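Local coordinates for YbgK (Escherichia coli, PDB 5DUD), which catalyses, as subunit C of 5-oxoprolinase, the cleavage of 5-oxoproline to L-glutamate coupled to ATP hydrolysis, at residues D33-R38 with K166-G171; P122-S127 with V134-L139; D191-S196 with R257-I262. All blocks are in the same frame, centred on the assembly; numbering follows the deposited sequence.

Contact 1 of 3, residues D33-R38 with K166-G171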
ATOM      1  N   ASP A  33      -2.569  -3.330  12.374  1.00 21.39           N
ATOM      2  CA  ASP A  33      -2.978  -4.472  13.184  1.00 21.19           C
ATOM      3  C   ASP A  33      -4.444  -4.744  12.834  1.00 24.81           C
ATOM      4  O   ASP A  33      -5.352  -4.296  13.534  1.00 24.35           O
ATOM      5  CB  ASP A  33      -2.763  -4.176  14.683  1.00 23.30           C
ATOM      6  CG  ASP A  33      -2.783  -5.394  15.585  1.00 32.95           C
ATOM      7  OD1 ASP A  33      -3.717  -6.213  15.459  1.00 33.06           O
ATOM      8  OD2 ASP A  33      -1.899  -5.496  16.462  1.00 39.24           O
ATOM      9  N   MET A  34      -4.673  -5.431  11.704  1.00 21.42           N
ATOM     10  CA  MET A  34      -6.032  -5.746  11.250  1.00 21.35           C
ATOM     11  C   MET A  34      -6.809  -6.545  12.304  1.00 25.44           C
ATOM     12  O   MET A  34      -7.958  -6.192  12.544  1.00 25.49           O
ATOM     13  CB  MET A  34      -6.033  -6.500   9.901  1.00 23.60           C
ATOM     14  CG  MET A  34      -6.025  -5.602   8.669  1.00 27.16           C
ATOM     15  SD  MET A  34      -7.363  -4.376   8.562  1.00 31.59           S
ATOM     16  CE  MET A  34      -8.738  -5.378   8.970  1.00 28.62           C
ATOM     17  N   PRO A  35      -6.213  -7.563  12.974  1.00 21.82           N
ATOM     18  CA  PRO A  35      -6.945  -8.306  14.017  1.00 21.94           C
ATOM     19  C   PRO A  35      -7.406  -7.449  15.201  1.00 25.57           C
ATOM     20  O   PRO A  35      -8.434  -7.769  15.788  1.00 25.58           O
ATOM     21  CB  PRO A  35      -5.920  -9.348  14.484  1.00 23.77           C
ATOM     22  CG  PRO A  35      -5.008  -9.517  13.336  1.00 27.86           C
ATOM     23  CD  PRO A  35      -4.871  -8.137  12.776  1.00 23.12           C
ATOM     24  N   ALA A  36      -6.674  -6.368  15.548  1.00 21.95           N
ATOM     25  CA  ALA A  36      -7.062  -5.484  16.656  1.00 22.10           C
ATOM     26  C   ALA A  36      -8.332  -4.681  16.321  1.00 26.62           C
ATOM     27  O   ALA A  36      -9.261  -4.669  17.125  1.00 26.99           O
ATOM     28  CB  ALA A  36      -5.934  -4.541  17.017  1.00 22.66           C
ATOM     29  N   LEU A  37      -8.384  -4.035  15.144  1.00 22.87           N
ATOM     30  CA  LEU A  37      -9.550  -3.272  14.675  1.00 23.07           C
ATOM     31  C   LEU A  37     -10.792  -4.177  14.491  1.00 27.47           C
ATOM     32  O   LEU A  37     -11.908  -3.765  14.829  1.00 27.67           O
ATOM     33  CB  LEU A  37      -9.190  -2.583  13.338  1.00 22.85           C
ATOM     34  CG  LEU A  37     -10.298  -1.776  12.657  1.00 27.95           C
ATOM     35  CD1 LEU A  37      -9.786  -0.453  12.138  1.00 28.10           C
ATOM     36  CD2 LEU A  37     -10.914  -2.543  11.489  1.00 30.55           C
ATOM     37  N   ARG A  38     -10.595  -5.397  13.944  1.00 24.09           N
ATOM     38  CA  ARG A  38     -11.692  -6.345  13.709  1.00 24.60           C
ATOM     39  C   ARG A  38     -12.355  -6.764  15.015  1.00 29.30           C
ATOM     40  O   ARG A  38     -13.578  -6.721  15.091  1.00 29.68           O
ATOM     41  CB  ARG A  38     -11.231  -7.584  12.918  1.00 24.51           C
ATOM     42  CG  ARG A  38     -11.060  -7.282  11.434  1.00 33.29           C
ATOM     43  CD  ARG A  38     -10.582  -8.456  10.618  1.00 42.52           C
ATOM     44  NE  ARG A  38     -10.512  -8.103   9.199  1.00 51.83           N
ATOM     45  CZ  ARG A  38     -10.024  -8.876   8.234  1.00 66.46           C
ATOM     46  NH1 ARG A  38      -9.550 -10.088   8.521  1.00 56.18           N
ATOM     47  NH2 ARG A  38     -10.005  -8.454   6.978  1.00 52.16           N
ATOM     48  N   LYS A 166     -11.030 -12.544  24.270  1.00 39.95           N
ATOM     49  CA  LYS A 166      -9.579 -12.685  24.413  1.00 39.23           C
ATOM     50  C   LYS A 166      -8.884 -12.073  23.197  1.00 41.69           C
ATOM     51  O   LYS A 166      -9.325 -12.317  22.077  1.00 40.90           O
ATOM     52  CB  LYS A 166      -9.176 -14.171  24.553  1.00 42.18           C
ATOM     53  CG  LYS A 166      -9.729 -14.890  25.783  1.00 56.25           C
ATOM     54  CD  LYS A 166     -10.044 -16.358  25.490  1.00 65.66           C
ATOM     55  CE  LYS A 166     -10.493 -17.121  26.714  1.00 76.54           C
ATOM     56  NZ  LYS A 166      -9.430 -18.011  27.248  1.00 85.63           N
ATOM     57  N   GLN A 167      -7.836 -11.264  23.415  1.00 37.64           N
ATOM     58  CA  GLN A 167      -7.065 -10.653  22.333  1.00 36.36           C
ATOM     59  C   GLN A 167      -5.959 -11.622  21.904  1.00 40.15           C
ATOM     60  O   GLN A 167      -5.782 -12.657  22.547  1.00 40.58           O
ATOM     61  CB  GLN A 167      -6.472  -9.310  22.796  1.00 37.40           C
ATOM     62  CG  GLN A 167      -7.512  -8.308  23.255  1.00 50.41           C
ATOM     63  CD  GLN A 167      -6.878  -6.974  23.548  1.00 68.72           C
ATOM     64  OE1 GLN A 167      -6.641  -6.616  24.705  1.00 64.42           O
ATOM     65  NE2 GLN A 167      -6.577  -6.211  22.508  1.00 60.15           N
ATOM     66  N   LEU A 168      -5.201 -11.280  20.834  1.00 35.73           N
ATOM     67  CA  LEU A 168      -4.093 -12.094  20.306  1.00 35.32           C
ATOM     68  C   LEU A 168      -2.738 -11.611  20.830  1.00 39.18           C
ATOM     69  O   LEU A 168      -2.454 -10.411  20.784  1.00 38.50           O
ATOM     70  CB  LEU A 168      -4.080 -12.040  18.773  1.00 34.66           C
ATOM     71  CG  LEU A 168      -5.298 -12.598  18.047  1.00 39.25           C
ATOM     72  CD1 LEU A 168      -5.220 -12.296  16.567  1.00 38.70           C
ATOM     73  CD2 LEU A 168      -5.430 -14.097  18.262  1.00 42.40           C
ATOM     74  N   LEU A 169      -1.886 -12.541  21.281  1.00 36.22           N
ATOM     75  CA  LEU A 169      -0.581 -12.144  21.807  1.00 36.19           C
ATOM     76  C   LEU A 169       0.354 -11.729  20.686  1.00 39.19           C
ATOM     77  O   LEU A 169       0.328 -12.315  19.603  1.00 38.50           O
ATOM     78  CB  LEU A 169       0.074 -13.257  22.647  1.00 37.18           C
ATOM     79  CG  LEU A 169       0.364 -12.857  24.083  1.00 42.73           C
ATOM     80  CD1 LEU A 169      -0.918 -12.858  24.906  1.00 43.19           C
ATOM     81  CD2 LEU A 169       1.422 -13.758  24.690  1.00 46.19           C
ATOM     82  N   TRP A 170       1.172 -10.710  20.965  1.00 35.63           N
ATOM     83  CA  TRP A 170       2.173 -10.179  20.043  1.00 35.06           C
ATOM     84  C   TRP A 170       3.540 -10.734  20.425  1.00 39.51           C
ATOM     85  O   TRP A 170       3.721 -11.220  21.544  1.00 39.86           O
ATOM     86  CB  TRP A 170       2.164  -8.642  20.086  1.00 33.48           C
ATOM     87  CG  TRP A 170       0.813  -8.070  19.795  1.00 33.74           C
ATOM     88  CD1 TRP A 170       0.247  -7.892  18.568  1.00 35.95           C
ATOM     89  CD2 TRP A 170      -0.189  -7.712  20.755  1.00 33.77           C
ATOM     90  NE1 TRP A 170      -1.023  -7.382  18.702  1.00 35.17           N
ATOM     91  CE2 TRP A 170      -1.321  -7.273  20.035  1.00 37.09           C
ATOM     92  CE3 TRP A 170      -0.234  -7.697  22.156  1.00 35.73           C
ATOM     93  CZ2 TRP A 170      -2.480  -6.816  20.668  1.00 36.51           C
ATOM     94  CZ3 TRP A 170      -1.386  -7.251  22.783  1.00 37.26           C
ATOM     95  CH2 TRP A 170      -2.492  -6.818  22.042  1.00 37.31           C
ATOM     96  N   GLY A 171       4.476 -10.674  19.484  1.00 35.82           N
ATOM     97  CA  GLY A 171       5.840 -11.147  19.684  1.00 36.28           C
ATOM     98  C   GLY A 171       6.812 -10.552  18.686  1.00 39.52           C
ATOM     99  O   GLY A 171       6.406  -9.820  17.780  1.00 38.10           O
TER
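OD2 of the buried Asp33 takes a hydrogen bond from the indole of Trp170 and a second one from the side-chain amide of Gln271. The indole bond spans 3.1 Å from Trp170 NE1 to Asp33 OD2 and is distinctly bent, with an N-H...O angle of 139°. It uses the syn lone pair of the oxygen, which sits tilted out of the indole plane; ring and carboxylate stand 74° apart, and the two side chains cross nearly at right angles. With CG swung anti to the backbone N (chi1 -164°), the carboxylate also turns back on its own chain, and OD1 accepts from Ala36 N at 3.0 Å, on its anti side and somewhat above the carboxylate plane. Asp33 is therefore the N-cap of helix 34-44, one acidic group at work on two fronts: OD1 caps the helix, while OD2 ties it to loop 166-171 and to Gln271 of helix 266-271. If an alanine stood here, Ala36 N would probably lose its capping partner, and Trp170 NE1 and the amide of Gln271 would lose the acceptor they share. Beside this polar link lies a small apolar one, in which CD1 of Leu168 rests on CB of Pro35, 3.7 Å away, in the first turn of the helix. Within its own segment, the carbonyl of Leu168 covers one face of the indole, its O 3.3 Å above the plane and over the centre. Tyr267 of helix 266-271 touches Asp33, Pro35 and Leu168, and its ring meets that of Trp170 with the planes steeply inclined.

Contact 2 of 3, residues P122-S127 with V134-L139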
ATOM      1  N   PRO A 122     -17.307  10.153   4.952  1.00 43.14           N
ATOM      2  CA  PRO A 122     -17.590   9.736   3.563  1.00 43.18           C
ATOM      3  C   PRO A 122     -16.685   8.595   3.073  1.00 45.16           C
ATOM      4  O   PRO A 122     -15.467   8.749   3.113  1.00 43.86           O
ATOM      5  CB  PRO A 122     -17.396  11.013   2.735  1.00 45.84           C
ATOM      6  CG  PRO A 122     -17.111  12.104   3.682  1.00 50.38           C
ATOM      7  CD  PRO A 122     -16.891  11.565   5.047  1.00 45.09           C
ATOM      8  N   PRO A 123     -17.259   7.431   2.670  1.00 41.19           N
ATOM      9  CA  PRO A 123     -16.418   6.328   2.186  1.00 39.79           C
ATOM     10  C   PRO A 123     -15.899   6.646   0.790  1.00 43.30           C
ATOM     11  O   PRO A 123     -16.662   6.621  -0.176  1.00 44.10           O
ATOM     12  CB  PRO A 123     -17.360   5.117   2.209  1.00 41.89           C
ATOM     13  CG  PRO A 123     -18.711   5.685   2.051  1.00 47.85           C
ATOM     14  CD  PRO A 123     -18.695   7.086   2.595  1.00 43.78           C
ATOM     15  N   VAL A 124     -14.612   7.003   0.702  1.00 38.37           N
ATOM     16  CA  VAL A 124     -13.966   7.360  -0.555  1.00 38.02           C
ATOM     17  C   VAL A 124     -13.488   6.085  -1.256  1.00 40.35           C
ATOM     18  O   VAL A 124     -12.472   5.514  -0.853  1.00 38.84           O
ATOM     19  CB  VAL A 124     -12.800   8.356  -0.319  1.00 41.45           C
ATOM     20  CG1 VAL A 124     -12.039   8.625  -1.620  1.00 41.50           C
ATOM     21  CG2 VAL A 124     -13.309   9.659   0.292  1.00 41.89           C
ATOM     22  N   MET A 125     -14.229   5.654  -2.304  1.00 37.02           N
ATOM     23  CA  MET A 125     -13.944   4.464  -3.108  1.00 36.30           C
ATOM     24  C   MET A 125     -14.064   3.180  -2.250  1.00 38.65           C
ATOM     25  O   MET A 125     -13.112   2.420  -2.091  1.00 37.13           O
ATOM     26  CB  MET A 125     -12.581   4.596  -3.824  1.00 38.01           C
ATOM     27  CG  MET A 125     -12.672   5.392  -5.113  1.00 42.56           C
ATOM     28  SD  MET A 125     -11.076   5.835  -5.837  1.00 46.10           S
ATOM     29  CE  MET A 125     -10.414   6.866  -4.566  1.00 42.35           C
ATOM     30  N   GLY A 126     -15.276   2.976  -1.725  1.00 35.40           N
ATOM     31  CA  GLY A 126     -15.650   1.834  -0.892  1.00 34.57           C
ATOM     32  C   GLY A 126     -14.804   1.609   0.346  1.00 36.63           C
ATOM     33  O   GLY A 126     -14.631   0.462   0.763  1.00 36.02           O
ATOM     34  N   SER A 127     -14.283   2.691   0.956  1.00 31.91           N
ATOM     35  CA  SER A 127     -13.424   2.603   2.144  1.00 30.34           C
ATOM     36  C   SER A 127     -13.244   3.978   2.798  1.00 33.52           C
ATOM     37  O   SER A 127     -13.266   4.997   2.107  1.00 33.72           O
ATOM     38  CB  SER A 127     -12.058   2.028   1.766  1.00 32.90           C
ATOM     39  OG  SER A 127     -11.148   2.055   2.852  1.00 40.49           O
ATOM     40  N   VAL A 134      -1.582  10.261  -0.373  1.00 32.99           N
ATOM     41  CA  VAL A 134      -2.510  10.669  -1.431  1.00 33.50           C
ATOM     42  C   VAL A 134      -3.408  11.826  -0.970  1.00 38.09           C
ATOM     43  O   VAL A 134      -3.806  12.645  -1.796  1.00 38.92           O
ATOM     44  CB  VAL A 134      -3.351   9.456  -1.899  1.00 37.01           C
ATOM     45  CG1 VAL A 134      -4.320   9.834  -3.011  1.00 37.64           C
ATOM     46  CG2 VAL A 134      -2.454   8.299  -2.338  1.00 36.33           C
ATOM     47  N   GLY A 135      -3.759  11.858   0.314  1.00 34.06           N
ATOM     48  CA  GLY A 135      -4.625  12.888   0.877  1.00 34.46           C
ATOM     49  C   GLY A 135      -6.100  12.635   0.649  1.00 38.73           C
ATOM     50  O   GLY A 135      -6.823  13.539   0.228  1.00 39.20           O
ATOM     51  N   ILE A 136      -6.560  11.394   0.929  1.00 34.81           N
ATOM     52  CA  ILE A 136      -7.965  10.987   0.776  1.00 35.02           C
ATOM     53  C   ILE A 136      -8.401  10.104   1.950  1.00 38.13           C
ATOM     54  O   ILE A 136      -7.562   9.540   2.653  1.00 36.88           O
ATOM     55  CB  ILE A 136      -8.209  10.255  -0.573  1.00 38.38           C
ATOM     56  CG1 ILE A 136      -7.300   9.013  -0.727  1.00 37.98           C
ATOM     57  CG2 ILE A 136      -8.028  11.214  -1.741  1.00 40.28           C
ATOM     58  CD1 ILE A 136      -7.748   8.031  -1.809  1.00 45.82           C
ATOM     59  N   GLY A 137      -9.713   9.981   2.135  1.00 35.02           N
ATOM     60  CA  GLY A 137     -10.296   9.150   3.179  1.00 34.29           C
ATOM     61  C   GLY A 137     -10.201   9.721   4.578  1.00 37.90           C
ATOM     62  O   GLY A 137      -9.448  10.664   4.826  1.00 37.66           O
ATOM     63  N   GLY A 138     -10.963   9.117   5.487  1.00 34.22           N
ATOM     64  CA  GLY A 138     -11.026   9.509   6.889  1.00 34.07           C
ATOM     65  C   GLY A 138     -11.620  10.888   7.088  1.00 38.78           C
ATOM     66  O   GLY A 138     -12.783  11.113   6.744  1.00 39.10           O
ATOM     67  N   LEU A 139     -10.818  11.816   7.614  1.00 35.31           N
ATOM     68  CA  LEU A 139     -11.233  13.194   7.823  1.00 36.13           C
ATOM     69  C   LEU A 139     -10.306  14.101   7.023  1.00 40.25           C
ATOM     70  O   LEU A 139      -9.254  14.516   7.516  1.00 39.70           O
ATOM     71  CB  LEU A 139     -11.230  13.543   9.319  1.00 36.27           C
TER
HETATM   72  O   HOH W   1     -13.715  10.376   4.314  1.00 19.89           O
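Met125 and Ile136 meet end to end, with their side chains crossing at about a right angle: CE of Met125 lies 4.0 Å from CD1 of Ile136. Met125 has CG anti to its carbonyl carbon and bends at its last torsion (chi3 -63°), which brings the methyl round to the other segment although the side chain does not set out in that direction. Ile136 holds CG1 between its backbone N and carbonyl carbon (chi1 57°), and from there CG1 carries CD1 to the methionine methyl. Val124 is the more direct partner, its CB pointing at the opposite loop and its two methyls dividing the work. CG1 faces CB of Ile136 at 4.3 Å, whereas CG2 comes up against the backbone, 4.1 Å from N of Gly137. No direct hydrogen bond joins the two segments; a water does so instead, donating to Pro122 O and to Gly138 O, each at 2.7 Å, and so bridging two backbone carbonyls. Arg18 donates through NE to Val124 O, and Val124, Met125 and Ile136 also pack on apolar side chains of a chain of another protein. The arrangement thus illustrates how two limbs of one long irregular connection, between strands 110-115 and 149-150, can be joined by apolar contacts and one water, the second limb containing what fits a G1 beta bulge, with Gly135 and Ile136 set against Asp131.

Contact 3 of 3, residues D191-S196 with R257-I262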
ATOM      1  N   ASP A 191      21.527 -17.081   5.742  1.00 49.01           N
ATOM      2  CA  ASP A 191      21.608 -17.490   7.155  1.00 49.33           C
ATOM      3  C   ASP A 191      21.356 -16.308   8.088  1.00 52.14           C
ATOM      4  O   ASP A 191      20.534 -16.418   8.995  1.00 50.81           O
ATOM      5  CB  ASP A 191      22.975 -18.123   7.487  1.00 53.33           C
ATOM      6  CG  ASP A 191      23.143 -19.544   6.986  1.00 64.47           C
ATOM      7  OD1 ASP A 191      22.558 -19.876   5.933  1.00 64.13           O
ATOM      8  OD2 ASP A 191      23.874 -20.318   7.641  1.00 72.07           O
ATOM      9  N   ALA A 192      22.035 -15.173   7.849  1.00 48.96           N
ATOM     10  CA  ALA A 192      21.865 -13.958   8.651  1.00 48.29           C
ATOM     11  C   ALA A 192      20.397 -13.504   8.701  1.00 50.23           C
ATOM     12  O   ALA A 192      19.957 -13.032   9.742  1.00 49.25           O
ATOM     13  CB  ALA A 192      22.732 -12.835   8.101  1.00 49.69           C
ATOM     14  N   PHE A 193      19.626 -13.681   7.612  1.00 45.84           N
ATOM     15  CA  PHE A 193      18.223 -13.256   7.588  1.00 43.88           C
ATOM     16  C   PHE A 193      17.358 -13.998   8.617  1.00 46.82           C
ATOM     17  O   PHE A 193      16.428 -13.403   9.157  1.00 45.24           O
ATOM     18  CB  PHE A 193      17.613 -13.418   6.184  1.00 44.93           C
ATOM     19  CG  PHE A 193      16.287 -12.706   6.041  1.00 45.01           C
ATOM     20  CD1 PHE A 193      16.222 -11.322   6.046  1.00 47.72           C
ATOM     21  CD2 PHE A 193      15.102 -13.421   5.952  1.00 46.29           C
ATOM     22  CE1 PHE A 193      14.996 -10.663   5.953  1.00 47.42           C
ATOM     23  CE2 PHE A 193      13.878 -12.760   5.848  1.00 47.92           C
ATOM     24  CZ  PHE A 193      13.833 -11.386   5.849  1.00 45.70           C
ATOM     25  N   TRP A 194      17.681 -15.271   8.903  1.00 44.18           N
ATOM     26  CA  TRP A 194      16.942 -16.088   9.864  1.00 43.77           C
ATOM     27  C   TRP A 194      17.621 -16.060  11.234  1.00 49.22           C
ATOM     28  O   TRP A 194      16.936 -15.906  12.242  1.00 48.42           O
ATOM     29  CB  TRP A 194      16.822 -17.549   9.357  1.00 42.72           C
ATOM     30  CG  TRP A 194      16.343 -17.690   7.939  1.00 42.86           C
ATOM     31  CD1 TRP A 194      17.025 -18.237   6.894  1.00 46.48           C
ATOM     32  CD2 TRP A 194      15.071 -17.290   7.421  1.00 41.21           C
ATOM     33  NE1 TRP A 194      16.270 -18.169   5.747  1.00 44.99           N
ATOM     34  CE2 TRP A 194      15.060 -17.602   6.046  1.00 45.05           C
ATOM     35  CE3 TRP A 194      13.936 -16.696   7.984  1.00 41.27           C
ATOM     36  CZ2 TRP A 194      13.958 -17.335   5.228  1.00 43.21           C
ATOM     37  CZ3 TRP A 194      12.848 -16.428   7.174  1.00 41.61           C
ATOM     38  CH2 TRP A 194      12.861 -16.755   5.814  1.00 42.24           C
ATOM     39  N   ARG A 195      18.954 -16.222  11.271  1.00 47.68           N
ATOM     40  CA  ARG A 195      19.698 -16.287  12.531  1.00 48.93           C
ATOM     41  C   ARG A 195      19.892 -14.920  13.187  1.00 53.04           C
ATOM     42  O   ARG A 195      19.681 -14.802  14.391  1.00 52.98           O
ATOM     43  CB  ARG A 195      21.077 -16.942  12.324  1.00 51.03           C
ATOM     44  N   SER A 196      20.320 -13.907  12.422  1.00 49.54           N
ATOM     45  CA  SER A 196      20.647 -12.583  12.967  1.00 49.65           C
ATOM     46  C   SER A 196      19.399 -11.729  13.302  1.00 51.93           C
ATOM     47  O   SER A 196      18.450 -11.726  12.523  1.00 50.19           O
ATOM     48  CB  SER A 196      21.532 -11.817  11.987  1.00 53.89           C
ATOM     49  OG  SER A 196      22.375 -10.893  12.654  1.00 64.44           O
ATOM     50  N   ARG A 257      13.496  -8.913  -3.910  1.00 32.12           N
ATOM     51  CA  ARG A 257      12.685  -9.378  -2.787  1.00 30.86           C
ATOM     52  C   ARG A 257      13.263 -10.674  -2.192  1.00 35.33           C
ATOM     53  O   ARG A 257      13.194 -11.726  -2.830  1.00 35.10           O
ATOM     54  CB  ARG A 257      11.231  -9.606  -3.252  1.00 29.35           C
ATOM     55  CG  ARG A 257      10.586  -8.412  -3.960  1.00 34.86           C
ATOM     56  CD  ARG A 257       9.424  -8.832  -4.846  1.00 38.90           C
ATOM     57  NE  ARG A 257       9.880  -9.427  -6.106  1.00 43.48           N
ATOM     58  CZ  ARG A 257       9.086  -9.796  -7.110  1.00 55.93           C
ATOM     59  NH1 ARG A 257       7.769  -9.628  -7.027  1.00 42.17           N
ATOM     60  NH2 ARG A 257       9.605 -10.329  -8.211  1.00 43.12           N
ATOM     61  N   ILE A 258      13.852 -10.587  -0.996  1.00 32.33           N
ATOM     62  CA  ILE A 258      14.451 -11.750  -0.334  1.00 32.75           C
ATOM     63  C   ILE A 258      13.391 -12.641   0.333  1.00 36.59           C
ATOM     64  O   ILE A 258      13.500 -13.856   0.217  1.00 36.86           O
ATOM     65  CB  ILE A 258      15.546 -11.345   0.688  1.00 36.43           C
ATOM     66  CG1 ILE A 258      16.372 -12.584   1.108  1.00 37.67           C
ATOM     67  CG2 ILE A 258      14.970 -10.636   1.936  1.00 36.39           C
ATOM     68  CD1 ILE A 258      17.550 -12.284   1.938  1.00 45.11           C
ATOM     69  N   ALA A 259      12.393 -12.057   1.030  1.00 32.43           N
ATOM     70  CA  ALA A 259      11.367 -12.835   1.729  1.00 31.73           C
ATOM     71  C   ALA A 259      10.021 -12.118   1.752  1.00 34.76           C
ATOM     72  O   ALA A 259       9.941 -10.940   1.405  1.00 33.99           O
ATOM     73  CB  ALA A 259      11.824 -13.128   3.150  1.00 32.74           C
ATOM     74  N   CYS A 260       8.963 -12.842   2.133  1.00 31.18           N
ATOM     75  CA  CYS A 260       7.610 -12.296   2.238  1.00 30.30           C
ATOM     76  C   CYS A 260       6.978 -12.785   3.530  1.00 33.49           C
ATOM     77  O   CYS A 260       6.907 -13.991   3.752  1.00 33.49           O
ATOM     78  CB  CYS A 260       6.762 -12.676   1.025  1.00 30.59           C
ATOM     79  SG  CYS A 260       5.124 -11.899   0.998  1.00 33.69           S
ATOM     80  N   ILE A 261       6.566 -11.850   4.397  1.00 29.26           N
ATOM     81  CA  ILE A 261       5.935 -12.156   5.681  1.00 28.72           C
ATOM     82  C   ILE A 261       4.489 -12.604   5.430  1.00 31.96           C
ATOM     83  O   ILE A 261       3.788 -12.016   4.599  1.00 31.28           O
ATOM     84  CB  ILE A 261       6.019 -10.935   6.635  1.00 31.62           C
ATOM     85  CG1 ILE A 261       7.498 -10.594   6.940  1.00 32.57           C
ATOM     86  CG2 ILE A 261       5.255 -11.175   7.943  1.00 32.35           C
ATOM     87  CD1 ILE A 261       7.739  -9.200   7.132  1.00 39.59           C
ATOM     88  N   ILE A 262       4.066 -13.665   6.134  1.00 28.24           N
ATOM     89  CA  ILE A 262       2.725 -14.233   5.969  1.00 27.53           C
ATOM     90  C   ILE A 262       1.685 -13.313   6.614  1.00 30.23           C
ATOM     91  O   ILE A 262       1.968 -12.678   7.629  1.00 29.51           O
ATOM     92  CB  ILE A 262       2.624 -15.698   6.496  1.00 31.09           C
ATOM     93  CG1 ILE A 262       2.827 -15.819   8.040  1.00 31.56           C
ATOM     94  CG2 ILE A 262       3.603 -16.590   5.730  1.00 32.41           C
ATOM     95  CD1 ILE A 262       2.483 -17.150   8.627  1.00 37.46           C
TER
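Phe193 lays one face of its ring over the branch methyl of Ile258, a CH-pi contact in which CG2 stands 4.2 Å from the ring centroid and 20° off the normal. The methyl is displaced toward the rim, so its closest ring atom is CE1, with CZ next. It can reach the ring because CG2 sits between the backbone N and the carbonyl carbon of Ile258; the two side chains pass alongside each other, heading opposite ways. Ala259 supplies the second touch, its CB 3.4 Å from CE2 of Phe193 and approaching obliquely. The phenyl comes off the helix with CG anti to its backbone N (chi1 -167°) and so reaches both residues. The contact is wholly apolar and all three residues are buried, a compact example of one aromatic ring joining a helix to a sheet. Within the helix, the Asp191 carbonyl accepts from both Trp194 N and Arg195 N in the last turn, and CD2 of Phe193 lies over a face of the Trp194 indole, 3.8 Å above its plane. The Trp194 NE1 in turn donates to the hydroxyl of Tyr182. Phe193 also stacks on Phe280 of strand 277-282 and touches Val234 of strand 233-235, which with 173-178 flanks strand 257-261 antiparallel on its two sides, and the helix thus lies across several strands of one sheet.

All three contacts belong to the carboxyltransferase A/B part of the chain, yet none touches another. Contact 2 is nested inside the loop that contact 1 closes, with the two centres 24 Å apart and their nearest atoms about 9 Å apart. Contact 3 follows both along the chain; its centre is 23 Å from that of contact 1 and 34 Å from that of contact 2, which lies across the chain's centre from it. Segment 166-171 of contact 1, the most central of the three, runs on into strand 173-178, which pairs with strand 257-261 of contact 3. Another protein chain reaches touching residues of contact 2, but in contact 3 only other residues of 257-262, and not contact 1.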